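Local coordinates for oxidoreductase (Listeria innocua, PDB 3E18), which binds NAD in a Rossmann-fold domain and is probably a dehydrogenase of the GFO/IDH/MocA family, though its substrate is unknown, at residues A72-N75 / D76-K79. Numbering follows the deposited sequence.
Sequences ATPN and DSHK. With NAD (nicotinamide-adenine-dinucleotide), chain E.
The His78 imidazole lies with one face over the backbone of Asn75, whose CA stands 3.8 Å from the ring centroid and almost on the ring normal, a CH-pi contact. At the ring edge His78 NE2 donates to Thr73 O at 2.7 Å, a bent bond (142°) that meets the oxygen from above the carbonyl plane. Since His78 ND1 is bonded to Val98 O, the ring is held at both nitrogens and its rotation is fixed. The Asn75 side chain runs alongside His78 in the same direction, its amide plane 72° from the ring, and ND2 bonds to Gly170 O. This turn links strand 68-71 to helix 78-87 of the Rossmann fold and lines the NAD pocket. There Asn75 OD1 lies 2.7 Å from the ribose hydroxyl O3D of NAD, which also sits near the ring plane at the His78 edge. Further round the turn, Ser77 folds back on Pro74 O, giving it OG at 2.9 Å and N at 3.2 Å from the same face. With OG1 set between the backbone N and the carbonyl carbon (chi1 62°), Thr73 brings this hydroxyl to within 2.7 Å of Ser77 OG, while CG2 packs against the adenine, 3.5 Å from NAD C4A.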
loop_
_atom_site.group_PDB
_atom_site.type_symbol
_atom_site.label_atom_id
_atom_site.label_comp_id
_atom_site.label_asym_id
_atom_site.label_seq_id
_atom_site.Cartn_x
_atom_site.Cartn_y
_atom_site.Cartn_z
ATOM N N ALA A 72 -12.194 2.039 32.178
ATOM C CA ALA A 72 -12.405 2.781 30.942
ATOM C C ALA A 72 -11.974 4.243 31.106
ATOM O O ALA A 72 -12.704 5.184 30.756
ATOM C CB ALA A 72 -13.859 2.677 30.508
ATOM N N THR A 73 -10.772 4.421 31.640
ATOM C CA THR A 73 -10.161 5.737 31.831
ATOM C C THR A 73 -9.161 5.979 30.684
ATOM O O THR A 73 -8.879 5.044 29.929
ATOM C CB THR A 73 -9.440 5.797 33.185
ATOM O OG1 THR A 73 -8.379 4.829 33.196
ATOM C CG2 THR A 73 -10.398 5.517 34.322
ATOM N N PRO A 74 -8.643 7.225 30.523
ATOM C CA PRO A 74 -7.546 7.436 29.560
ATOM C C PRO A 74 -6.341 6.501 29.764
ATOM O O PRO A 74 -6.133 5.965 30.851
ATOM C CB PRO A 74 -7.164 8.900 29.777
ATOM C CG PRO A 74 -8.436 9.543 30.232
ATOM C CD PRO A 74 -9.080 8.506 31.122
ATOM N N ASN A 75 -5.566 6.306 28.710
ATOM C CA ASN A 75 -4.602 5.202 28.653
ATOM C C ASN A 75 -3.497 5.193 29.699
ATOM O O ASN A 75 -3.018 4.122 30.079
ATOM C CB ASN A 75 -3.982 5.132 27.258
ATOM C CG ASN A 75 -4.989 4.788 26.201
ATOM O OD1 ASN A 75 -6.030 4.184 26.492
ATOM N ND2 ASN A 75 -4.694 5.162 24.953
ATOM N N ASP A 76 -3.097 6.380 30.148
ATOM C CA ASP A 76 -1.987 6.518 31.090
ATOM C C ASP A 76 -2.322 6.044 32.501
ATOM O O ASP A 76 -1.423 5.717 33.274
ATOM C CB ASP A 76 -1.437 7.959 31.098
ATOM C CG ASP A 76 -2.473 8.993 31.529
ATOM O OD1 ASP A 76 -3.572 9.057 30.928
ATOM O OD2 ASP A 76 -2.174 9.765 32.463
ATOM N N SER A 77 -3.611 5.977 32.822
ATOM C CA SER A 77 -4.043 5.543 34.146
ATOM C C SER A 77 -4.373 4.048 34.268
ATOM O O SER A 77 -4.643 3.575 35.369
ATOM C CB SER A 77 -5.223 6.405 34.633
ATOM O OG SER A 77 -6.285 6.395 33.697
ATOM N N HIS A 78 -4.340 3.302 33.160
ATOM C CA HIS A 78 -4.821 1.918 33.168
ATOM C C HIS A 78 -4.026 1.023 34.106
ATOM O O HIS A 78 -4.599 0.223 34.828
ATOM C CB HIS A 78 -4.756 1.288 31.781
ATOM C CG HIS A 78 -5.770 1.812 30.810
ATOM N ND1 HIS A 78 -5.803 1.399 29.497
ATOM C CD2 HIS A 78 -6.770 2.715 30.949
ATOM C CE1 HIS A 78 -6.785 2.023 28.869
ATOM N NE2 HIS A 78 -7.389 2.826 29.728
ATOM N N LYS A 79 -2.706 1.159 34.068
ATOM C CA LYS A 79 -1.821 0.243 34.782
ATOM C C LYS A 79 -1.998 0.337 36.303
ATOM O O LYS A 79 -2.130 -0.688 36.968
ATOM C CB LYS A 79 -0.370 0.505 34.387
ATOM C CG LYS A 79 0.659 -0.427 35.052
ATOM C CD LYS A 79 2.055 0.175 34.965
ATOM C CE LYS A 79 3.083 -0.711 35.661
ATOM N NZ LYS A 79 4.484 -0.215 35.505
HETATM P PA NAD E . -13.457 9.686 27.909
HETATM O O1A NAD E . -14.726 9.880 27.172
HETATM O O2A NAD E . -12.613 10.891 27.985
HETATM O O5B NAD E . -13.759 9.115 29.379
HETATM C C5B NAD E . -12.755 8.773 30.309
HETATM C C4B NAD E . -13.353 8.953 31.701
HETATM O O4B NAD E . -12.453 8.508 32.699
HETATM C C3B NAD E . -13.646 10.423 31.985
HETATM O O3B NAD E . -14.987 10.552 32.396
HETATM C C2B NAD E . -12.695 10.775 33.111
HETATM O O2B NAD E . -13.232 11.723 34.004
HETATM C C1B NAD E . -12.460 9.428 33.770
HETATM N N9A NAD E . -11.187 9.347 34.503
HETATM C C8A NAD E . -9.983 9.916 34.165
HETATM N N7A NAD E . -9.069 9.580 35.107
HETATM C C5A NAD E . -9.680 8.810 36.038
HETATM C C6A NAD E . -9.223 8.211 37.207
HETATM N N6A NAD E . -7.918 8.210 37.475
HETATM N N1A NAD E . -10.103 7.466 37.978
HETATM C C2A NAD E . -11.423 7.321 37.599
HETATM N N3A NAD E . -11.868 7.921 36.439
HETATM C C4A NAD E . -11.012 8.655 35.673
HETATM O O3 NAD E . -12.625 8.483 27.210
HETATM P PN NAD E . -13.271 7.307 26.349
HETATM O O1N NAD E . -13.339 7.713 24.920
HETATM O O2N NAD E . -14.465 6.754 27.027
HETATM O O5D NAD E . -12.085 6.183 26.420
HETATM C C5D NAD E . -11.635 5.618 27.632
HETATM C C4D NAD E . -10.886 4.298 27.342
HETATM O O4D NAD E . -11.680 3.466 26.515
HETATM C C3D NAD E . -9.584 4.500 26.588
HETATM O O3D NAD E . -8.648 3.512 26.997
HETATM C C2D NAD E . -9.928 4.237 25.136
HETATM O O2D NAD E . -8.813 3.705 24.458
HETATM C C1D NAD E . -11.035 3.200 25.271
HETATM N N1N NAD E . -12.009 3.144 24.148
HETATM C C2N NAD E . -12.175 1.932 23.541
HETATM C C3N NAD E . -13.062 1.755 22.485
HETATM C C7N NAD E . -13.363 0.361 22.026
HETATM O O7N NAD E . -14.088 0.177 20.840
HETATM N N7N NAD E . -12.955 -0.687 22.748
HETATM C C4N NAD E . -13.834 2.843 22.052
HETATM C C5N NAD E . -13.677 4.080 22.682
HETATM C C6N NAD E . -12.767 4.217 23.737
HETATM O O HOH W 1 -1.413 2.626 31.848
#